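PDB 6ZMV: muramidase, which probably hydrolyses the beta-1,4 glycosidic bonds between N-acetylmuramic acid and N-acetylglucosamine in bacterial peptidoglycan, as a family 25 muramidase (lysozyme). Local coordinates for residues 28-33 and 57-62; 91-96 and 130-135; 6-11 and 37-42. All coordinates share one frame; numbering follows the deposited sequence. Where two conformers were deposited one is given.

Contact 1. Residues 28-33 and 57-62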
loop_
_atom_site.group_PDB
_atom_site.type_symbol
_atom_site.label_atom_id
_atom_site.label_comp_id
_atom_site.label_asym_id
_atom_site.label_seq_id
_atom_site.Cartn_x
_atom_site.Cartn_y
_atom_site.Cartn_z
ATOM N N ILE A 28 2.237 3.497 -6.577
ATOM C CA ILE A 28 1.369 2.459 -5.986
ATOM C C ILE A 28 -0.042 2.734 -6.510
ATOM O O ILE A 28 -0.492 3.857 -6.497
ATOM C CB ILE A 28 1.418 2.439 -4.437
ATOM C CG1 ILE A 28 2.810 2.653 -3.899
ATOM C CG2 ILE A 28 0.785 1.182 -3.902
ATOM C CD1 ILE A 28 2.940 2.753 -2.401
ATOM N N ILE A 29 -0.667 1.696 -7.056
ATOM C CA ILE A 29 -1.882 1.811 -7.893
ATOM C C ILE A 29 -3.053 1.020 -7.331
ATOM O O ILE A 29 -2.891 -0.179 -7.053
ATOM C CB ILE A 29 -1.553 1.328 -9.318
ATOM C CG1 ILE A 29 -0.390 2.077 -9.930
ATOM C CG2 ILE A 29 -2.794 1.405 -10.174
ATOM C CD1 ILE A 29 0.177 1.375 -11.105
ATOM N N LYS A 30 -4.190 1.684 -7.132
ATOM C CA LYS A 30 -5.321 0.926 -6.568
ATOM C C LYS A 30 -5.692 -0.201 -7.529
ATOM O O LYS A 30 -5.970 0.038 -8.703
ATOM C CB LYS A 30 -6.544 1.806 -6.384
ATOM C CG LYS A 30 -7.661 1.113 -5.642
ATOM C CD LYS A 30 -8.797 2.057 -5.252
ATOM C CE LYS A 30 -9.831 1.377 -4.390
ATOM N NZ LYS A 30 -10.828 2.332 -3.921
ATOM N N ALA A 31 -5.813 -1.408 -6.959
ATOM C CA ALA A 31 -6.283 -2.586 -7.688
ATOM C C ALA A 31 -7.703 -2.941 -7.335
ATOM O O ALA A 31 -8.546 -3.187 -8.253
ATOM C CB ALA A 31 -5.334 -3.731 -7.473
ATOM N N THR A 32 -7.997 -3.059 -6.050
ATOM C CA THR A 32 -9.230 -3.665 -5.581
ATOM C C THR A 32 -9.735 -2.947 -4.325
ATOM O O THR A 32 -8.971 -2.285 -3.613
ATOM C CB THR A 32 -9.034 -5.165 -5.278
ATOM O OG1 THR A 32 -7.846 -5.341 -4.499
ATOM C CG2 THR A 32 -8.932 -5.951 -6.553
ATOM N N GLU A 33 -11.008 -3.175 -3.990
ATOM C CA GLU A 33 -11.629 -2.774 -2.737
ATOM C C GLU A 33 -12.667 -3.799 -2.334
ATOM O O GLU A 33 -13.499 -4.275 -3.172
ATOM C CB GLU A 33 -12.291 -1.397 -2.873
ATOM C CG GLU A 33 -12.957 -0.937 -1.602
ATOM C CD GLU A 33 -13.395 0.529 -1.563
ATOM O OE1 GLU A 33 -12.739 1.364 -2.216
ATOM O OE2 GLU A 33 -14.411 0.814 -0.863
ATOM N N GLY A 57 3.449 -1.154 -7.839
ATOM C CA GLY A 57 2.676 -2.222 -7.229
ATOM C C GLY A 57 1.242 -1.821 -7.104
ATOM O O GLY A 57 0.894 -0.669 -7.379
ATOM N N GLY A 58 0.419 -2.780 -6.714
ATOM C CA GLY A 58 -1.000 -2.524 -6.473
ATOM C C GLY A 58 -1.309 -2.368 -4.980
ATOM O O GLY A 58 -0.539 -2.730 -4.099
ATOM N N TYR A 59 -2.489 -1.814 -4.701
ATOM C CA TYR A 59 -3.024 -1.763 -3.337
ATOM C C TYR A 59 -4.477 -2.220 -3.281
ATOM O O TYR A 59 -5.229 -2.116 -4.252
ATOM C CB TYR A 59 -2.766 -0.424 -2.632
ATOM C CG TYR A 59 -3.588 0.780 -3.014
ATOM C CD1 TYR A 59 -4.866 0.952 -2.474
ATOM C CD2 TYR A 59 -3.092 1.769 -3.856
ATOM C CE1 TYR A 59 -5.591 2.089 -2.718
ATOM C CE2 TYR A 59 -3.819 2.914 -4.096
ATOM C CZ TYR A 59 -5.056 3.083 -3.516
ATOM O OH TYR A 59 -5.770 4.212 -3.770
ATOM N N HIS A 60 -4.823 -2.720 -2.104
ATOM C CA HIS A 60 -6.172 -3.183 -1.768
ATOM C C HIS A 60 -6.777 -2.319 -0.673
ATOM O O HIS A 60 -6.218 -2.257 0.427
ATOM C CB HIS A 60 -6.074 -4.626 -1.263
ATOM C CG HIS A 60 -7.435 -5.129 -0.884
ATOM N ND1 HIS A 60 -8.350 -5.480 -1.838
ATOM C CD2 HIS A 60 -8.044 -5.247 0.311
ATOM C CE1 HIS A 60 -9.475 -5.827 -1.206
ATOM N NE2 HIS A 60 -9.311 -5.697 0.118
ATOM N N PHE A 61 -7.901 -1.680 -0.974
ATOM C CA PHE A 61 -8.659 -0.937 0.033
ATOM C C PHE A 61 -9.472 -1.925 0.878
ATOM O O PHE A 61 -10.449 -2.493 0.405
ATOM C CB PHE A 61 -9.493 0.135 -0.669
ATOM C CG PHE A 61 -10.180 1.112 0.244
ATOM C CD1 PHE A 61 -11.034 0.713 1.269
ATOM C CD2 PHE A 61 -10.053 2.462 -0.018
ATOM C CE1 PHE A 61 -11.599 1.654 2.099
ATOM C CE2 PHE A 61 -10.665 3.393 0.794
ATOM C CZ PHE A 61 -11.451 2.988 1.817
ATOM N N ALA A 62 -9.053 -2.178 2.089
ATOM C CA ALA A 62 -9.661 -3.192 2.965
ATOM C C ALA A 62 -11.073 -2.758 3.332
ATOM O O ALA A 62 -11.337 -1.613 3.728
ATOM C CB ALA A 62 -8.858 -3.355 4.244
#
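Tyr59 O is gripped by two consecutive amides of the neighbouring strand: Ala31 N donates a bond of 2.9 Å, and Thr32 N adds a weak one of 3.4 Å. Two donors converging on one carbonyl show how a parallel ladder absorbs an extra residue. Lys30 pairs with Tyr59 before this beta bulge and Thr32 with His60 after it. Beyond the bulge, Thr32 OG1 lies in the plane of the imidazole at its edge, 2.7 Å from His60 ND1. With His60 NE2 bound to Gln72, both ring nitrogens are engaged, which is likely to hold the ring against flipping.

Larger groups meet on the other face of the sheet. Tyr59 CG sits between its backbone N and carbonyl carbon (chi1 75°), which folds the phenol over the partner strand. Lys30 CA stands above the ring centre, 3.6 Å from the centroid of Tyr59, as a CH-pi contact, while Ile28 CG2 meets the ring edge at Tyr59 CD2. An alanine here, lacking the ring, would probably leave a gap beneath Lys30 CA and beside Ile28 CG2 and let the lysine chain shift. The extended Lys30 chain continues past the phenol, brings CE to 3.9 Å from Phe61 CB, and ends in a salt bridge of 2.7 Å between Lys30 NZ and Glu33 OE1. The Glu33 carboxylate is stacked on a face of Phe61, the planes 18° apart. Its other oxygen, OE2, pairs with Arg63, so the carboxylate is gripped at both oxygens, and the two salt bridges probably fix its rotation over the phenyl ring.

Contact 2. Residues 91-96 and 130-135. With GOL (glycerol), chain E; SO4 (sulfate ion), chain G.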
loop_
_atom_site.group_PDB
_atom_site.type_symbol
_atom_site.label_atom_id
_atom_site.label_comp_id
_atom_site.label_asym_id
_atom_site.label_seq_id
_atom_site.Cartn_x
_atom_site.Cartn_y
_atom_site.Cartn_z
ATOM N N PRO A 91 5.908 -5.264 -3.412
ATOM C CA PRO A 91 4.922 -6.135 -2.792
ATOM C C PRO A 91 3.610 -5.373 -2.704
ATOM O O PRO A 91 3.576 -4.177 -2.445
ATOM C CB PRO A 91 5.500 -6.439 -1.402
ATOM C CG PRO A 91 6.532 -5.336 -1.149
ATOM C CD PRO A 91 7.012 -4.899 -2.513
ATOM N N GLY A 92 2.501 -6.094 -2.828
ATOM C CA GLY A 92 1.196 -5.470 -2.750
ATOM C C GLY A 92 0.989 -4.782 -1.406
ATOM O O GLY A 92 1.531 -5.222 -0.389
ATOM N N MET A 93 0.184 -3.722 -1.393
ATOM C CA MET A 93 -0.064 -2.897 -0.188
ATOM C C MET A 93 -1.509 -3.072 0.301
ATOM O O MET A 93 -2.463 -2.896 -0.484
ATOM C CB MET A 93 0.272 -1.426 -0.490
ATOM C CG MET A 93 0.101 -0.555 0.705
ATOM S SD MET A 93 0.569 1.171 0.339
ATOM C CE MET A 93 -0.988 1.820 -0.215
ATOM N N LEU A 94 -1.647 -3.421 1.569
ATOM C CA LEU A 94 -2.922 -3.475 2.279
ATOM C C LEU A 94 -3.260 -2.108 2.833
ATOM O O LEU A 94 -2.520 -1.607 3.689
ATOM C CB LEU A 94 -2.846 -4.491 3.405
ATOM C CG LEU A 94 -4.077 -4.621 4.272
ATOM C CD1 LEU A 94 -5.322 -5.003 3.513
ATOM C CD2 LEU A 94 -3.862 -5.563 5.395
ATOM N N ASP A 95 -4.295 -1.470 2.322
ATOM C CA ASP A 95 -4.669 -0.079 2.662
ATOM C C ASP A 95 -5.741 -0.061 3.750
ATOM O O ASP A 95 -6.892 -0.332 3.469
ATOM C CB ASP A 95 -5.164 0.641 1.396
ATOM C CG ASP A 95 -5.768 2.003 1.647
ATOM O OD1 ASP A 95 -5.692 2.466 2.796
ATOM O OD2 ASP A 95 -6.350 2.582 0.709
ATOM N N MET A 96 -5.343 0.258 4.976
ATOM C CA MET A 96 -6.273 0.356 6.112
ATOM C C MET A 96 -6.696 1.821 6.258
ATOM O O MET A 96 -5.876 2.737 6.388
ATOM C CB MET A 96 -5.609 -0.140 7.395
ATOM C CG MET A 96 -5.070 -1.541 7.316
ATOM S SD MET A 96 -6.116 -2.806 6.631
ATOM C CE MET A 96 -7.489 -2.839 7.775
ATOM N N TYR A 130 5.445 -11.085 2.227
ATOM C CA TYR A 130 4.491 -10.279 2.988
ATOM C C TYR A 130 4.125 -9.007 2.233
ATOM O O TYR A 130 4.975 -8.394 1.572
ATOM C CB TYR A 130 5.062 -9.967 4.363
ATOM C CG TYR A 130 5.074 -11.174 5.278
ATOM C CD1 TYR A 130 3.883 -11.656 5.797
ATOM C CD2 TYR A 130 6.253 -11.766 5.675
ATOM C CE1 TYR A 130 3.842 -12.740 6.636
ATOM C CE2 TYR A 130 6.224 -12.846 6.546
ATOM C CZ TYR A 130 5.020 -13.344 7.022
ATOM O OH TYR A 130 4.919 -14.402 7.912
ATOM N N PRO A 131 2.884 -8.536 2.382
ATOM C CA PRO A 131 2.484 -7.268 1.824
ATOM C C PRO A 131 3.015 -6.136 2.683
ATOM O O PRO A 131 3.348 -6.293 3.853
ATOM C CB PRO A 131 0.970 -7.317 1.876
ATOM C CG PRO A 131 0.710 -8.121 3.149
ATOM C CD PRO A 131 1.824 -9.140 3.220
ATOM N N MET A 132 2.978 -4.954 2.100
ATOM C CA MET A 132 3.117 -3.706 2.881
ATOM C C MET A 132 1.770 -3.397 3.544
ATOM O O MET A 132 0.710 -3.776 3.000
ATOM C CB MET A 132 3.530 -2.544 1.973
ATOM C CG MET A 132 4.706 -2.891 1.073
ATOM S SD MET A 132 5.572 -1.526 0.338
ATOM C CE MET A 132 4.303 -0.968 -0.794
ATOM N N ILE A 133 1.810 -2.691 4.659
ATOM C CA ILE A 133 0.597 -2.213 5.371
ATOM C C ILE A 133 0.617 -0.705 5.354
ATOM O O ILE A 133 1.593 -0.117 5.894
ATOM C CB ILE A 133 0.485 -2.772 6.776
ATOM C CG1 ILE A 133 0.306 -4.291 6.715
ATOM C CG2 ILE A 133 -0.650 -2.103 7.516
ATOM C CD1 ILE A 133 0.393 -4.953 8.103
ATOM N N TYR A 134 -0.436 -0.088 4.844
ATOM C CA TYR A 134 -0.655 1.362 4.880
ATOM C C TYR A 134 -1.569 1.686 6.024
ATOM O O TYR A 134 -2.642 1.068 6.186
ATOM C CB TYR A 134 -1.275 1.830 3.556
ATOM C CG TYR A 134 -1.765 3.251 3.558
ATOM C CD1 TYR A 134 -3.017 3.569 4.055
ATOM C CD2 TYR A 134 -1.019 4.267 3.002
ATOM C CE1 TYR A 134 -3.482 4.871 4.013
ATOM C CE2 TYR A 134 -1.475 5.572 2.982
ATOM C CZ TYR A 134 -2.711 5.886 3.487
ATOM O OH TYR A 134 -3.184 7.167 3.422
ATOM N N THR A 135 -1.190 2.684 6.790
ATOM C CA THR A 135 -2.025 3.185 7.890
ATOM C C THR A 135 -1.599 4.587 8.247
ATOM O O THR A 135 -0.425 4.969 8.079
ATOM C CB THR A 135 -1.930 2.248 9.129
ATOM O OG1 THR A 135 -2.849 2.624 10.155
ATOM C CG2 THR A 135 -0.532 2.112 9.692
HETATM C C1 GOL E . -6.008 5.955 8.253
HETATM O O1 GOL E . -5.295 4.713 8.182
HETATM C C2 GOL E . -5.945 6.810 6.993
HETATM O O2 GOL E . -6.897 7.860 7.102
HETATM C C3 GOL E . -4.621 7.456 6.686
HETATM O O3 GOL E . -4.713 8.147 5.432
HETATM S S SO4 G . 9.402 -11.413 2.746
HETATM O O1 SO4 G . 8.182 -12.099 3.098
HETATM O O2 SO4 G . 8.960 -10.123 2.322
HETATM O O3 SO4 G . 10.197 -11.296 3.947
HETATM O O4 SO4 G . 10.129 -12.060 1.675
#
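Met93 and Tyr134 lie on the same face of two parallel strands, each with CG anti to its backbone N. The Met93 chain stays extended as far as sulfur and then bends (chi3 90°), which brings its methyl alongside the tyrosine, with CE 3.8 Å from Tyr134 CB. The sulfur itself approaches obliquely: Met93 SD is 5.4 Å from the ring centroid of Tyr134, 65° off the normal, a Met-aromatic contact made neither squarely over the face nor at the edge.

Met132 takes another course. Its CG is anti to the carbonyl carbon (chi1 -49°), and the side chain crosses that of Pro91 at about a right angle, Pro91 CG to Met132 CG being 3.8 Å. A final bend returns the methyl toward the first strand, where Met132 CE rests 3.7 Å from Pro91 O. Met96 touches the other strand by its base, CB lying 3.4 Å from Tyr134 O, and its twice-bent chain then leads away.

The backbones are joined by a regular parallel ladder in which Gly92 O, Met132 O, Leu94 O and Tyr134 O each accept an amide from across the contact; the bond from Tyr134 N to Leu94 O, 2.8 Å, is almost straight. At the far end a glycerol, probably from the crystallisation liquor, bridges the two segments: its O1 donates to Met96 O at 2.7 Å and its O3 to Tyr134 OH, also at 2.7 Å. The phenol is further bonded to Gln179.

The pair illustrates a beta-alpha-beta crossover. The connecting helix 109-127 covers the Leu94 side through Phe119 and bonds Gly92 N through Tyr123, whereas Met93 faces the barrel interior, between Tyr59 of strand 55-61 and Val157 of strand 156-159.

Contact 3. Residues 6-11 and 37-42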
loop_
_atom_site.group_PDB
_atom_site.type_symbol
_atom_site.label_atom_id
_atom_site.label_comp_id
_atom_site.label_asym_id
_atom_site.label_seq_id
_atom_site.Cartn_x
_atom_site.Cartn_y
_atom_site.Cartn_z
ATOM N N ASP A 6 0.916 7.768 -5.373
ATOM C CA ASP A 6 -0.085 6.704 -5.449
ATOM C C ASP A 6 -1.362 7.262 -6.121
ATOM O O ASP A 6 -1.709 8.467 -5.924
ATOM C CB ASP A 6 -0.316 6.040 -4.102
ATOM C CG ASP A 6 -0.863 6.931 -3.065
ATOM O OD1 ASP A 6 -2.129 7.163 -3.042
ATOM O OD2 ASP A 6 -0.055 7.429 -2.255
ATOM N N ILE A 7 -2.022 6.416 -6.887
ATOM C CA ILE A 7 -3.143 6.805 -7.776
ATOM C C ILE A 7 -4.174 5.693 -7.817
ATOM O O ILE A 7 -3.949 4.550 -7.379
ATOM C CB ILE A 7 -2.627 7.098 -9.206
ATOM C CG1 ILE A 7 -1.829 5.937 -9.819
ATOM C CG2 ILE A 7 -1.812 8.388 -9.209
ATOM C CD1 ILE A 7 -1.320 6.170 -11.229
ATOM N N SER A 8 -5.307 6.042 -8.387
ATOM C CA SER A 8 -6.492 5.184 -8.510
ATOM C C SER A 8 -7.326 5.692 -9.687
ATOM O O SER A 8 -6.922 6.582 -10.410
ATOM C CB SER A 8 -7.278 5.201 -7.233
ATOM O OG SER A 8 -7.936 6.448 -7.060
ATOM N N HIS A 9 -8.535 5.182 -9.786
ATOM C CA HIS A 9 -9.463 5.678 -10.792
ATOM C C HIS A 9 -9.823 7.134 -10.563
ATOM O O HIS A 9 -10.331 7.749 -11.494
ATOM C CB HIS A 9 -10.740 4.826 -10.754
ATOM C CG HIS A 9 -11.591 5.062 -9.608
ATOM N ND1 HIS A 9 -11.405 4.468 -8.386
ATOM C CD2 HIS A 9 -12.654 5.866 -9.523
ATOM C CE1 HIS A 9 -12.407 4.858 -7.590
ATOM N NE2 HIS A 9 -13.126 5.744 -8.263
ATOM N N TYR A 10 -9.553 7.704 -9.398
ATOM C CA TYR A 10 -9.744 9.169 -9.186
ATOM C C TYR A 10 -8.817 9.990 -10.091
ATOM O O TYR A 10 -9.082 11.171 -10.276
ATOM C CB TYR A 10 -9.536 9.539 -7.723
ATOM C CG TYR A 10 -10.704 9.148 -6.840
ATOM C CD1 TYR A 10 -11.975 9.691 -6.999
ATOM C CD2 TYR A 10 -10.528 8.298 -5.757
ATOM C CE1 TYR A 10 -13.011 9.412 -6.122
ATOM C CE2 TYR A 10 -11.540 8.031 -4.853
ATOM C CZ TYR A 10 -12.789 8.547 -5.069
ATOM O OH TYR A 10 -13.775 8.237 -4.188
ATOM N N GLN A 11 -7.792 9.373 -10.639
ATOM C CA GLN A 11 -6.887 9.966 -11.676
ATOM C C GLN A 11 -7.099 9.186 -12.978
ATOM O O GLN A 11 -6.355 8.244 -13.279
ATOM C CB GLN A 11 -5.422 9.917 -11.219
ATOM C CG GLN A 11 -5.146 10.777 -10.021
ATOM C CD GLN A 11 -5.656 10.266 -8.704
ATOM O OE1 GLN A 11 -5.405 9.098 -8.357
ATOM N NE2 GLN A 11 -6.304 11.112 -7.950
ATOM N N TYR A 37 -14.978 -5.063 -5.905
ATOM C CA TYR A 37 -14.636 -3.896 -6.729
ATOM C C TYR A 37 -13.215 -4.020 -7.262
ATOM O O TYR A 37 -12.244 -4.141 -6.499
ATOM C CB TYR A 37 -14.757 -2.622 -5.899
ATOM C CG TYR A 37 -14.330 -1.388 -6.670
ATOM C CD1 TYR A 37 -15.177 -0.788 -7.551
ATOM C CD2 TYR A 37 -13.053 -0.864 -6.509
ATOM C CE1 TYR A 37 -14.796 0.361 -8.234
ATOM C CE2 TYR A 37 -12.640 0.245 -7.206
ATOM C CZ TYR A 37 -13.538 0.897 -8.032
ATOM O OH TYR A 37 -13.122 2.008 -8.721
ATOM N N THR A 38 -13.122 -3.951 -8.576
ATOM C CA THR A 38 -11.823 -3.754 -9.250
ATOM C C THR A 38 -11.757 -2.327 -9.780
ATOM O O THR A 38 -12.712 -1.798 -10.335
ATOM C CB THR A 38 -11.627 -4.777 -10.363
ATOM O OG1 THR A 38 -12.658 -4.655 -11.321
ATOM C CG2 THR A 38 -11.511 -6.192 -9.857
ATOM N N ASP A 39 -10.635 -1.677 -9.549
ATOM C CA ASP A 39 -10.447 -0.294 -10.010
ATOM C C ASP A 39 -10.329 -0.335 -11.529
ATOM O O ASP A 39 -9.415 -0.982 -12.083
ATOM C CB ASP A 39 -9.278 0.337 -9.332
ATOM C CG ASP A 39 -9.078 1.781 -9.695
ATOM O OD1 ASP A 39 -8.889 2.043 -10.924
ATOM O OD2 ASP A 39 -9.046 2.623 -8.769
ATOM N N PRO A 40 -11.185 0.419 -12.275
ATOM C CA PRO A 40 -11.184 0.281 -13.735
ATOM C C PRO A 40 -9.970 0.825 -14.450
ATOM O O PRO A 40 -9.775 0.545 -15.637
ATOM C CB PRO A 40 -12.458 0.949 -14.149
ATOM C CG PRO A 40 -12.759 1.886 -13.047
ATOM C CD PRO A 40 -12.296 1.260 -11.756
ATOM N N VAL A 41 -9.180 1.601 -13.741
ATOM C CA VAL A 41 -7.992 2.230 -14.351
ATOM C C VAL A 41 -6.718 1.467 -13.975
ATOM O O VAL A 41 -5.599 1.847 -14.398
ATOM C CB VAL A 41 -7.934 3.736 -14.060
ATOM C CG1 VAL A 41 -6.933 4.475 -14.928
ATOM C CG2 VAL A 41 -9.295 4.378 -14.177
ATOM N N PHE A 42 -6.830 0.415 -13.171
ATOM C CA PHE A 42 -5.621 -0.301 -12.690
ATOM C C PHE A 42 -4.720 -0.664 -13.854
ATOM O O PHE A 42 -3.514 -0.391 -13.830
ATOM C CB PHE A 42 -6.001 -1.543 -11.879
ATOM C CG PHE A 42 -4.797 -2.388 -11.562
ATOM C CD1 PHE A 42 -4.001 -2.074 -10.490
ATOM C CD2 PHE A 42 -4.445 -3.474 -12.386
ATOM C CE1 PHE A 42 -2.859 -2.811 -10.245
ATOM C CE2 PHE A 42 -3.283 -4.192 -12.136
ATOM C CZ PHE A 42 -2.530 -3.863 -11.071
#
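The imidazole of His9 is bounded on both faces and along one edge. Over one face stands the hydroxyl of Tyr37, OH lying 2.9 Å above the His9 ring plane and offset toward the rim. The opposite face has Tyr10 CD2 above it, contributed by the adjacent residue. At the edge, and in the ring plane, is Asp39 OD2. The two rings that meet across the contact form an offset edge-to-face pair: the edge of Tyr37 is turned toward the face of His9, with planes at 63°.

Asp39 carries most of the polar work. Its CG is anti to the backbone N (chi1 -176°), which directs the carboxylate to the Ser8 to Gln11 turn. There OD2 accepts twice from one residue. His9 N reaches the syn lone pair of Asp39 OD2 at 2.8 Å, while His9 ND1, 3.0 Å from Asp39 OD2, comes from well above the carboxylate plane in a His-carboxylate hydrogen bond. The other oxygen serves its own segment: Val41 N donates to Asp39 OD1 at 2.9 Å, a capping bond ahead of helix 42-51.

Apolar contacts add to this on the backbone side of His9. Val41 CG2 packs 3.6 Å from His9 CA, and Pro40 CD touches His9 CB at 4.0 Å. The receiving turn is itself braced, since Ser8 OG accepts from Tyr10 N in an ST turn and Gln11 OE1 takes the amide of Ser8.

One carboxylate thus ties a turn after strand 2-7 to the start of a helix. Because OD2 holds both the backbone and the ring of His9, the two bonds are likely to fix the ring's rotation and to keep ND1 as the donor, and the nearby negative charge would probably make protonation of the ring easier.

All three contacts belong to one TIM-barrel-like sheet: contacts 1 and 2 pair its strands, and contact 3 joins the turns following strands 2-7 and 37-38. Contacts 1 and 2, centres 9 Å apart, share a seam where His60 N lies 2.9 Å from Met93 O, and His60 O 2.8 Å from Asp95 N, both probable hydrogen bonds. Contact 1 also adjoins contact 3, centres 8 Å apart: Lys30 N lies 2.9 Å from Ile7 O, and Ala31 O meets Asp39 N. Contacts 2 and 3 do not touch, their nearest atoms about 6 Å apart. Glycerols bonded to Tyr59, Tyr134 and Gln11 lie near the C-terminal strand ends, where such barrels place active sites, consistent with a substrate pocket there.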